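Local atomic coordinates of cellulase (Bacteroides salanitronis, PDB entry 6WQY), a protein that probably hydrolyses internal beta-1,4 linkages of cellulose as a broad-specificity family 5 endoglucanase, this chain being the catalytic TIM-barrel part of a longer protein. Residues Pro78-Gly83 and Asn118-Gly123; Tyr91-Thr96 and Thr154-Arg159; Arg100-Val105 and Asn158-Lys163. All blocks are in the same frame, centred on the assembly; numbering follows the deposited sequence.

Contact 1: residues Pro78-Gly83 and Asn118-Gly123; sequences PVTWLG and NIHHDG
Val79 and Asn118 open the polar part of this contact: Val79 N donates to Asn118 OD1 at 2.9 Å. The Asn118 side chain stands between its backbone N and carbonyl carbon (chi1 76°), which turns OD1 to Val79 and leaves ND2 to donate to His120 ND1 at 3.0 Å, in the planes of both amide and imidazole. Asn118 ND2 also bonds Glu170. Val79 O accepts His120 N at 2.8 Å, but the donor lies above the carbonyl plane and the bond is bent (132°). Trp81 is gripped twice: its backbone N meets the syn lone pair of Asp122 OD1 at 2.8 Å and an almost straight 174°, while NE1 reaches Asn118 O at 3.0 Å, in the indole plane and on a carbonyl lone pair. Thr80 OG1 accepts His121 N and bonds Asp42 O as well.

Carbon contacts add to these bonds. Pro78 CB sits over one face of the His120 ring, 3.5 Å from its centroid, in a CH-pi contact, and the side chains of Ile119 and Trp81 cross at roughly right angles, Ile119 CG1 3.9 Å from Trp81 CD1.

The two loops follow neighbouring parallel strands, 74-77 and 114-118, at the end of the barrel where TIM-barrel enzymes hold their active sites. The Trp81 indole is packed between helix 95-110, touching Leu98 and Val101, and helix 139-159, touching Met152 and Ile156.

Contact 2: residues Tyr91-Thr96 and Thr154-Arg159; sequences YTIDET and TQIANR. With MG (magnesium ion), chain D.
The flat carboxamide of Gln155 meets the backbone of Tyr91-Ile93 with both its polar atoms. Gln155 NE2 donates to Tyr91 O at 2.9 Å; that oxygen lies in the amide plane, although the nitrogen stands well above the carbonyl plane of Tyr91. Gln155 OE1 accepts Ile93 N at 2.8 Å, almost straight (177°). From the helix the side chain leaves with CG anti to its carbonyl carbon (chi1 -70°) and then runs extended, carrying the amide across to 91-96. The second flat group, the Arg159 guanidinium, has a water at its edge: Arg159 NE donates to this water at 3.0 Å, and the water donates to Glu95 O and OE2.

Glu95 OE1 binds a magnesium ion at 2.0 Å, and five waters complete six ligands. One of these waters donates to both Ile93 O and Gln155 OE1, so 154-159 is tied to the metal shell. Glu95 has two conformers, so the water link through OE2 is less certain than the metal bond.

Beneath the polar layer the side chains of Ile93 and Ile156 cross at about a right angle next to Trp81, Ile93 CD1 lying 3.9 Å from Ile156 CG1. In one conformer, Asp94 OD2 caps Tyr97 N of helix 95-110. The contact joins the lead-in and first turn of that helix to the last turns of helix 139-159.

Contact 3: residues Arg100-Val105 and Asn158-Lys163; sequences RVAEVV and NRFADK
Phe160 points its ring edge at the backbone of Ala102: Ala102 CA lies near the ring plane, 3.6 Å from Phe160 CZ, and Ala102 CB is 3.7 Å from Phe160 CE1. The ring gets there because CG is anti to the carbonyl carbon and beside the backbone N (chi1 -66°), at the first residue to leave helical geometry after helix 139-159. Two valines complete the seat. Val105 CB approaches Phe160 CE1 at 4.0 Å, and Val101 CG1, anti to its own backbone N, stands 4.1 Å from Phe160 CZ, the two side chains crossing at about a right angle.

Arg159 builds a second layer on this ring. Its CG is anti to the backbone N, lying 4.3 Å above the Phe160 ring plane and over the centre, and the chain then bends at chi2 (63°), which brings one guanidinium face over Ala102, with Arg159 NH2 3.5 Å from Ala102 CB.

In the TIM barrel, Phe160 lies between helix 95-110 and the barrel strands: its ring also touches Ile117 of strand 114-118 and Leu167 and Phe169 of strand 167-170. An alanine here would remove the ring, probably leaving a gap facing Ala102, Val101 and Val105 and the aliphatic part of Arg159 without its support.

From Phe160 the chain makes a type I turn to Lys163, closed by the bond from Lys163 N to Phe160 O. The extended outer half of the Lys163 side chain carries its amine toward helix 95-110, where it forms a salt bridge with Glu109. A water donates to Ala102 O at 2.8 Å and weakly accepts from Lys163 NZ at 3.3 Å.

How the contacts relate
From the N terminus, the chain passes through 78-83, 91-96 and 100-105, and contact 1 is the first to close, when 118-123 returns to 78-83 after 34 residues. Contacts 2 and 3 close later, over 57 and 52 residues, on helix 139-159 and the turn that follows it. Contact 1 crosses both of them; contacts 2 and 3 do not nest but end on overlapping residues, sharing Asn158 and Arg159. Trp81 joins contact 1 to contact 2, with Trp81 CZ2 3.6 Å from Ile156 CD1, and Val79 CG1 lies 3.8 Å from Val101 CG2 of contact 3. Together they tie the loops after strands 74-77 and 114-118 to the helices outside the barrel.

Contact 1: residues Pro78-Gly83 and Asn118-Gly123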
loop_
_atom_site.group_PDB
_atom_site.type_symbol
_atom_site.label_atom_id
_atom_site.label_comp_id
_atom_site.label_asym_id
_atom_site.label_seq_id
_atom_site.Cartn_x
_atom_site.Cartn_y
_atom_site.Cartn_z
ATOM N N PRO A 78 1.489 -6.562 -2.747
ATOM C CA PRO A 78 2.321 -6.842 -1.573
ATOM C C PRO A 78 3.086 -8.135 -1.797
ATOM O O PRO A 78 2.523 -9.123 -2.280
ATOM C CB PRO A 78 1.311 -6.962 -0.432
ATOM C CG PRO A 78 -0.005 -7.026 -1.025
ATOM C CD PRO A 78 0.055 -6.544 -2.431
ATOM N N VAL A 79 4.370 -8.142 -1.417
ATOM C CA VAL A 79 5.203 -9.331 -1.584
ATOM C C VAL A 79 5.925 -9.603 -0.268
ATOM O O VAL A 79 6.706 -8.767 0.198
ATOM C CB VAL A 79 6.244 -9.191 -2.709
ATOM C CG1 VAL A 79 7.036 -10.497 -2.825
ATOM C CG2 VAL A 79 5.591 -8.840 -4.029
ATOM N N THR A 80 5.677 -10.779 0.302
ATOM C CA THR A 80 6.454 -11.295 1.418
ATOM C C THR A 80 7.562 -12.174 0.860
ATOM O O THR A 80 7.315 -13.015 -0.012
ATOM C CB THR A 80 5.543 -12.077 2.356
ATOM O OG1 THR A 80 4.636 -11.144 2.948
ATOM C CG2 THR A 80 6.319 -12.802 3.445
ATOM N N TRP A 81 8.793 -11.983 1.359
ATOM C CA TRP A 81 9.970 -12.636 0.810
ATOM C C TRP A 81 10.533 -13.675 1.772
ATOM O O TRP A 81 11.570 -14.293 1.479
ATOM C CB TRP A 81 11.044 -11.599 0.451
ATOM C CG TRP A 81 10.572 -10.534 -0.508
ATOM C CD1 TRP A 81 9.902 -9.399 -0.186
ATOM C CD2 TRP A 81 10.731 -10.503 -1.935
ATOM N NE1 TRP A 81 9.638 -8.651 -1.308
ATOM C CE2 TRP A 81 10.139 -9.308 -2.393
ATOM C CE3 TRP A 81 11.311 -11.361 -2.872
ATOM C CZ2 TRP A 81 10.108 -8.959 -3.738
ATOM C CZ3 TRP A 81 11.273 -11.007 -4.207
ATOM C CH2 TRP A 81 10.687 -9.816 -4.624
ATOM N N LEU A 82 9.884 -13.857 2.919
ATOM C CA LEU A 82 10.322 -14.799 3.933
ATOM C C LEU A 82 10.513 -16.183 3.332
ATOM O O LEU A 82 9.695 -16.672 2.553
ATOM C CB LEU A 82 9.275 -14.860 5.051
ATOM C CG LEU A 82 9.119 -13.585 5.882
ATOM C CD1 LEU A 82 7.903 -13.716 6.801
ATOM C CD2 LEU A 82 10.364 -13.296 6.669
ATOM N N GLY A 83 11.616 -16.819 3.703
ATOM C CA GLY A 83 11.934 -18.138 3.218
ATOM C C GLY A 83 12.496 -18.192 1.820
ATOM O O GLY A 83 12.803 -19.289 1.338
ATOM N N ASN A 118 6.524 -4.356 -3.124
ATOM C CA ASN A 118 7.125 -3.938 -1.860
ATOM C C ASN A 118 7.835 -5.117 -1.185
ATOM O O ASN A 118 8.017 -6.194 -1.759
ATOM C CB ASN A 118 6.076 -3.282 -0.940
ATOM C CG ASN A 118 5.143 -4.293 -0.292
ATOM O OD1 ASN A 118 5.235 -5.496 -0.559
ATOM N ND2 ASN A 118 4.245 -3.809 0.546
ATOM N N ILE A 119 8.293 -4.858 0.040
ATOM C CA ILE A 119 8.628 -5.871 1.041
ATOM C C ILE A 119 7.529 -5.809 2.096
ATOM O O ILE A 119 7.328 -4.757 2.718
ATOM C CB ILE A 119 10.016 -5.618 1.649
ATOM C CG1 ILE A 119 11.113 -5.792 0.600
ATOM C CG2 ILE A 119 10.232 -6.524 2.854
ATOM C CD1 ILE A 119 12.513 -5.471 1.104
ATOM N N HIS A 120 6.803 -6.919 2.294
ATOM C CA HIS A 120 5.556 -6.862 3.055
ATOM C C HIS A 120 5.736 -7.511 4.418
ATOM O O HIS A 120 6.245 -6.853 5.346
ATOM C CB HIS A 120 4.384 -7.391 2.215
ATOM C CG HIS A 120 3.053 -6.893 2.655
ATOM N ND1 HIS A 120 2.574 -5.646 2.296
ATOM C CD2 HIS A 120 2.094 -7.491 3.401
ATOM C CE1 HIS A 120 1.353 -5.525 2.795
ATOM N NE2 HIS A 120 1.039 -6.621 3.477
ATOM N N HIS A 121 5.307 -8.768 4.627
ATOM C CA HIS A 121 5.292 -9.319 5.993
ATOM C C HIS A 121 6.671 -9.678 6.534
ATOM O O HIS A 121 6.772 -10.034 7.711
ATOM C CB HIS A 121 4.305 -10.465 6.121
ATOM C CG HIS A 121 2.882 -10.023 6.076
ATOM N ND1 HIS A 121 2.432 -8.895 6.730
ATOM C CD2 HIS A 121 1.806 -10.567 5.448
ATOM C CE1 HIS A 121 1.131 -8.778 6.510
ATOM N NE2 HIS A 121 0.722 -9.779 5.739
ATOM N N ASP A 122 7.734 -9.523 5.750
ATOM C CA ASP A 122 9.067 -9.543 6.344
ATOM C C ASP A 122 9.163 -8.584 7.517
ATOM O O ASP A 122 9.934 -8.817 8.448
ATOM C CB ASP A 122 10.115 -9.129 5.310
ATOM C CG ASP A 122 10.155 -10.043 4.105
ATOM O OD1 ASP A 122 9.115 -10.121 3.404
ATOM O OD2 ASP A 122 11.226 -10.655 3.843
ATOM N N GLY A 123 8.414 -7.485 7.472
ATOM C CA GLY A 123 8.395 -6.510 8.530
ATOM C C GLY A 123 7.291 -6.682 9.540
ATOM O O GLY A 123 7.126 -5.796 10.393
#

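Contact 2: residues Tyr91-Thr96 and Thr154-Arg159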
loop_
_atom_site.group_PDB
_atom_site.type_symbol
_atom_site.label_atom_id
_atom_site.label_comp_id
_atom_site.label_asym_id
_atom_site.label_seq_id
_atom_site.Cartn_x
_atom_site.Cartn_y
_atom_site.Cartn_z
ATOM N N TYR A 91 22.456 -12.145 0.610
ATOM C CA TYR A 91 21.006 -12.144 0.745
ATOM C C TYR A 91 20.338 -12.436 -0.599
ATOM O O TYR A 91 19.443 -11.725 -1.044
ATOM C CB TYR A 91 20.519 -10.822 1.333
ATOM C CG TYR A 91 21.107 -10.494 2.686
ATOM C CD1 TYR A 91 20.636 -11.117 3.823
ATOM C CD2 TYR A 91 22.115 -9.549 2.822
ATOM C CE1 TYR A 91 21.144 -10.806 5.079
ATOM C CE2 TYR A 91 22.624 -9.220 4.069
ATOM C CZ TYR A 91 22.135 -9.856 5.190
ATOM O OH TYR A 91 22.645 -9.529 6.432
ATOM N N THR A 92 20.774 -13.517 -1.237
ATOM C CA THR A 92 20.326 -13.813 -2.592
ATOM C C THR A 92 18.864 -14.223 -2.585
ATOM O O THR A 92 18.451 -15.104 -1.815
ATOM C CB THR A 92 21.179 -14.936 -3.185
ATOM O OG1 THR A 92 22.534 -14.495 -3.214
ATOM C CG2 THR A 92 20.706 -15.293 -4.582
ATOM N N ILE A 93 18.081 -13.607 -3.459
ATOM C CA ILE A 93 16.664 -13.942 -3.579
ATOM C C ILE A 93 16.497 -15.137 -4.510
ATOM O O ILE A 93 17.063 -15.170 -5.611
ATOM C CB ILE A 93 15.847 -12.745 -4.095
ATOM C CG1 ILE A 93 15.965 -11.555 -3.149
ATOM C CG2 ILE A 93 14.383 -13.142 -4.275
ATOM C CD1 ILE A 93 15.333 -10.285 -3.654
ATOM N N ASP A 94 15.714 -16.134 -4.082
ATOM C CA ASP A 94 15.445 -17.297 -4.926
ATOM C C ASP A 94 14.915 -16.857 -6.289
ATOM O O ASP A 94 13.947 -16.098 -6.375
ATOM C CB ASP A 94 14.408 -18.187 -4.240
ATOM C CG ASP A 94 13.928 -19.303 -5.138
ATOM O OD1 ASP A 94 14.689 -20.279 -5.293
ATOM O OD2 ASP A 94 12.801 -19.190 -5.693
ATOM N N GLU A 95 15.523 -17.367 -7.365
ATOM C CA GLU A 95 15.234 -16.791 -8.677
ATOM C C GLU A 95 13.810 -17.100 -9.127
ATOM O O GLU A 95 13.167 -16.269 -9.788
ATOM C CB GLU A 95 16.248 -17.258 -9.718
ATOM C CG GLU A 95 16.352 -16.292 -10.880
ATOM C CD GLU A 95 16.913 -14.953 -10.447
ATOM O OE1 GLU A 95 17.953 -14.935 -9.757
ATOM O OE2 GLU A 95 16.296 -13.915 -10.780
ATOM N N THR A 96 13.309 -18.297 -8.824
ATOM C CA THR A 96 11.953 -18.650 -9.225
ATOM C C THR A 96 10.922 -17.776 -8.522
ATOM O O THR A 96 9.924 -17.381 -9.132
ATOM C CB THR A 96 11.689 -20.124 -8.971
ATOM O OG1 THR A 96 12.495 -20.889 -9.883
ATOM C CG2 THR A 96 10.233 -20.486 -9.185
ATOM N N THR A 154 18.556 -4.066 -4.355
ATOM C CA THR A 154 19.425 -4.080 -5.534
ATOM C C THR A 154 18.983 -5.165 -6.509
ATOM O O THR A 154 18.859 -4.931 -7.717
ATOM C CB THR A 154 20.888 -4.286 -5.114
ATOM O OG1 THR A 154 21.324 -3.167 -4.335
ATOM C CG2 THR A 154 21.796 -4.424 -6.319
ATOM N N GLN A 155 18.731 -6.368 -5.989
ATOM C CA GLN A 155 18.300 -7.466 -6.847
ATOM C C GLN A 155 16.933 -7.202 -7.465
ATOM O O GLN A 155 16.711 -7.504 -8.651
ATOM C CB GLN A 155 18.274 -8.766 -6.053
ATOM C CG GLN A 155 19.627 -9.305 -5.680
ATOM C CD GLN A 155 19.496 -10.413 -4.672
ATOM O OE1 GLN A 155 19.200 -11.554 -5.031
ATOM N NE2 GLN A 155 19.680 -10.087 -3.411
ATOM N N ILE A 156 15.988 -6.683 -6.682
ATOM C CA ILE A 156 14.657 -6.407 -7.224
ATOM C C ILE A 156 14.745 -5.329 -8.294
ATOM O O ILE A 156 14.194 -5.464 -9.397
ATOM C CB ILE A 156 13.694 -6.020 -6.089
ATOM C CG1 ILE A 156 13.507 -7.179 -5.108
ATOM C CG2 ILE A 156 12.367 -5.565 -6.668
ATOM C CD1 ILE A 156 12.939 -6.736 -3.756
ATOM N N ALA A 157 15.469 -4.248 -7.999
ATOM C CA ALA A 157 15.618 -3.174 -8.977
ATOM C C ALA A 157 16.278 -3.682 -10.248
ATOM O O ALA A 157 15.857 -3.331 -11.365
ATOM C CB ALA A 157 16.432 -2.036 -8.369
ATOM N N ASN A 158 17.317 -4.505 -10.125
ATOM C CA ASN A 158 17.989 -5.010 -11.319
ATOM C C ASN A 158 17.054 -5.894 -12.140
ATOM O O ASN A 158 17.093 -5.881 -13.372
ATOM C CB ASN A 158 19.269 -5.747 -10.934
ATOM C CG ASN A 158 20.418 -4.800 -10.616
ATOM O OD1 ASN A 158 20.465 -3.673 -11.088
ATOM N ND2 ASN A 158 21.366 -5.281 -9.820
ATOM N N ARG A 159 16.210 -6.679 -11.475
ATOM C CA ARG A 159 15.305 -7.583 -12.186
ATOM C C ARG A 159 14.258 -6.825 -12.986
ATOM O O ARG A 159 13.736 -7.353 -13.977
ATOM C CB ARG A 159 14.626 -8.526 -11.190
ATOM C CG ARG A 159 13.664 -9.529 -11.788
ATOM C CD ARG A 159 14.381 -10.478 -12.739
ATOM N NE ARG A 159 13.509 -11.515 -13.277
ATOM C CZ ARG A 159 12.620 -11.312 -14.247
ATOM N NH1 ARG A 159 12.491 -10.112 -14.787
ATOM N NH2 ARG A 159 11.872 -12.307 -14.682
HETATM MG MG MG D . 19.285 -13.531 -9.118
HETATM O O HOH W 1 18.244 -13.167 -7.197
HETATM O O HOH W 2 13.956 -14.148 -11.988
HETATM O O HOH W 3 20.366 -13.776 -10.761
HETATM O O HOH W 4 18.101 -12.231 -10.025
HETATM O O HOH W 5 20.449 -14.901 -8.232
HETATM O O HOH W 6 20.485 -11.983 -8.420
#

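Contact 3: residues Arg100-Val105 and Asn158-Lys163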
loop_
_atom_site.group_PDB
_atom_site.type_symbol
_atom_site.label_atom_id
_atom_site.label_comp_id
_atom_site.label_asym_id
_atom_site.label_seq_id
_atom_site.Cartn_x
_atom_site.Cartn_y
_atom_site.Cartn_z
ATOM N N ARG A 100 8.224 -15.226 -10.218
ATOM C CA ARG A 100 6.786 -15.153 -9.965
ATOM C C ARG A 100 6.345 -13.707 -9.738
ATOM O O ARG A 100 5.300 -13.275 -10.240
ATOM C CB ARG A 100 6.397 -16.021 -8.771
ATOM C CG ARG A 100 4.929 -15.926 -8.384
ATOM C CD ARG A 100 4.010 -16.317 -9.533
ATOM N NE ARG A 100 2.603 -16.210 -9.173
ATOM C CZ ARG A 100 1.620 -16.088 -10.051
ATOM N NH1 ARG A 100 1.870 -16.038 -11.351
ATOM N NH2 ARG A 100 0.374 -15.983 -9.609
ATOM N N VAL A 101 7.119 -12.946 -8.963
ATOM C CA VAL A 101 6.797 -11.531 -8.788
ATOM C C VAL A 101 6.764 -10.844 -10.153
ATOM O O VAL A 101 5.859 -10.045 -10.454
ATOM C CB VAL A 101 7.806 -10.869 -7.826
ATOM C CG1 VAL A 101 7.544 -9.381 -7.715
ATOM C CG2 VAL A 101 7.734 -11.517 -6.450
ATOM N N ALA A 102 7.748 -11.150 -11.007
ATOM C CA ALA A 102 7.774 -10.577 -12.349
ATOM C C ALA A 102 6.579 -11.010 -13.189
ATOM O O ALA A 102 6.110 -10.228 -14.037
ATOM C CB ALA A 102 9.093 -10.936 -13.042
ATOM N N GLU A 103 6.071 -12.227 -12.994
ATOM C CA GLU A 103 4.864 -12.641 -13.707
ATOM C C GLU A 103 3.687 -11.745 -13.338
ATOM O O GLU A 103 2.928 -11.302 -14.204
ATOM C CB GLU A 103 4.522 -14.097 -13.393
ATOM C CG GLU A 103 5.458 -15.094 -14.027
ATOM C CD GLU A 103 5.153 -16.537 -13.680
ATOM O OE1 GLU A 103 4.246 -16.816 -12.865
ATOM O OE2 GLU A 103 5.856 -17.426 -14.230
ATOM N N VAL A 104 3.513 -11.490 -12.049
ATOM C CA VAL A 104 2.376 -10.707 -11.586
ATOM C C VAL A 104 2.523 -9.250 -12.013
ATOM O O VAL A 104 1.555 -8.640 -12.479
ATOM C CB VAL A 104 2.189 -10.892 -10.069
ATOM C CG1 VAL A 104 1.021 -10.057 -9.571
ATOM C CG2 VAL A 104 1.948 -12.361 -9.750
ATOM N N VAL A 105 3.728 -8.684 -11.901
ATOM C CA VAL A 105 3.992 -7.362 -12.472
ATOM C C VAL A 105 3.631 -7.334 -13.948
ATOM O O VAL A 105 3.033 -6.372 -14.444
ATOM C CB VAL A 105 5.464 -6.970 -12.240
ATOM C CG1 VAL A 105 5.838 -5.759 -13.075
ATOM C CG2 VAL A 105 5.719 -6.699 -10.770
ATOM N N ASN A 158 17.317 -4.505 -10.125
ATOM C CA ASN A 158 17.989 -5.010 -11.319
ATOM C C ASN A 158 17.054 -5.894 -12.140
ATOM O O ASN A 158 17.093 -5.881 -13.372
ATOM C CB ASN A 158 19.269 -5.747 -10.934
ATOM C CG ASN A 158 20.418 -4.800 -10.616
ATOM O OD1 ASN A 158 20.465 -3.673 -11.088
ATOM N ND2 ASN A 158 21.366 -5.281 -9.820
ATOM N N ARG A 159 16.210 -6.679 -11.475
ATOM C CA ARG A 159 15.305 -7.583 -12.186
ATOM C C ARG A 159 14.258 -6.825 -12.986
ATOM O O ARG A 159 13.736 -7.353 -13.977
ATOM C CB ARG A 159 14.626 -8.526 -11.190
ATOM C CG ARG A 159 13.664 -9.529 -11.788
ATOM C CD ARG A 159 14.381 -10.478 -12.739
ATOM N NE ARG A 159 13.509 -11.515 -13.277
ATOM C CZ ARG A 159 12.620 -11.312 -14.247
ATOM N NH1 ARG A 159 12.491 -10.112 -14.787
ATOM N NH2 ARG A 159 11.872 -12.307 -14.682
ATOM N N PHE A 160 13.937 -5.605 -12.578
ATOM C CA PHE A 160 12.919 -4.776 -13.218
ATOM C C PHE A 160 13.521 -3.549 -13.892
ATOM O O PHE A 160 12.805 -2.582 -14.180
ATOM C CB PHE A 160 11.837 -4.404 -12.204
ATOM C CG PHE A 160 11.049 -5.590 -11.748
ATOM C CD1 PHE A 160 10.205 -6.247 -12.637
ATOM C CD2 PHE A 160 11.172 -6.081 -10.464
ATOM C CE1 PHE A 160 9.488 -7.358 -12.243
ATOM C CE2 PHE A 160 10.463 -7.196 -10.067
ATOM C CZ PHE A 160 9.628 -7.840 -10.951
ATOM N N ALA A 161 14.822 -3.586 -14.185
ATOM C CA ALA A 161 15.504 -2.406 -14.707
ATOM C C ALA A 161 14.936 -1.962 -16.045
ATOM O O ALA A 161 15.024 -0.778 -16.386
ATOM C CB ALA A 161 16.998 -2.690 -14.848
ATOM N N ASP A 162 14.375 -2.887 -16.816
ATOM C CA ASP A 162 13.829 -2.562 -18.123
ATOM C C ASP A 162 12.417 -1.996 -18.068
ATOM O O ASP A 162 11.909 -1.549 -19.103
ATOM C CB ASP A 162 13.835 -3.817 -19.006
ATOM C CG ASP A 162 13.030 -4.959 -18.399
ATOM O OD1 ASP A 162 13.017 -5.091 -17.158
ATOM O OD2 ASP A 162 12.408 -5.723 -19.166
ATOM N N LYS A 163 11.774 -1.991 -16.915
ATOM C CA LYS A 163 10.386 -1.561 -16.834
ATOM C C LYS A 163 10.281 -0.050 -16.708
ATOM O O LYS A 163 11.076 0.584 -16.008
ATOM C CB LYS A 163 9.694 -2.215 -15.638
ATOM C CG LYS A 163 9.687 -3.727 -15.681
ATOM C CD LYS A 163 9.022 -4.279 -16.935
ATOM C CE LYS A 163 8.795 -5.778 -16.806
ATOM N NZ LYS A 163 8.171 -6.352 -18.026
HETATM O O HOH W 7 7.618 -8.830 -15.956
#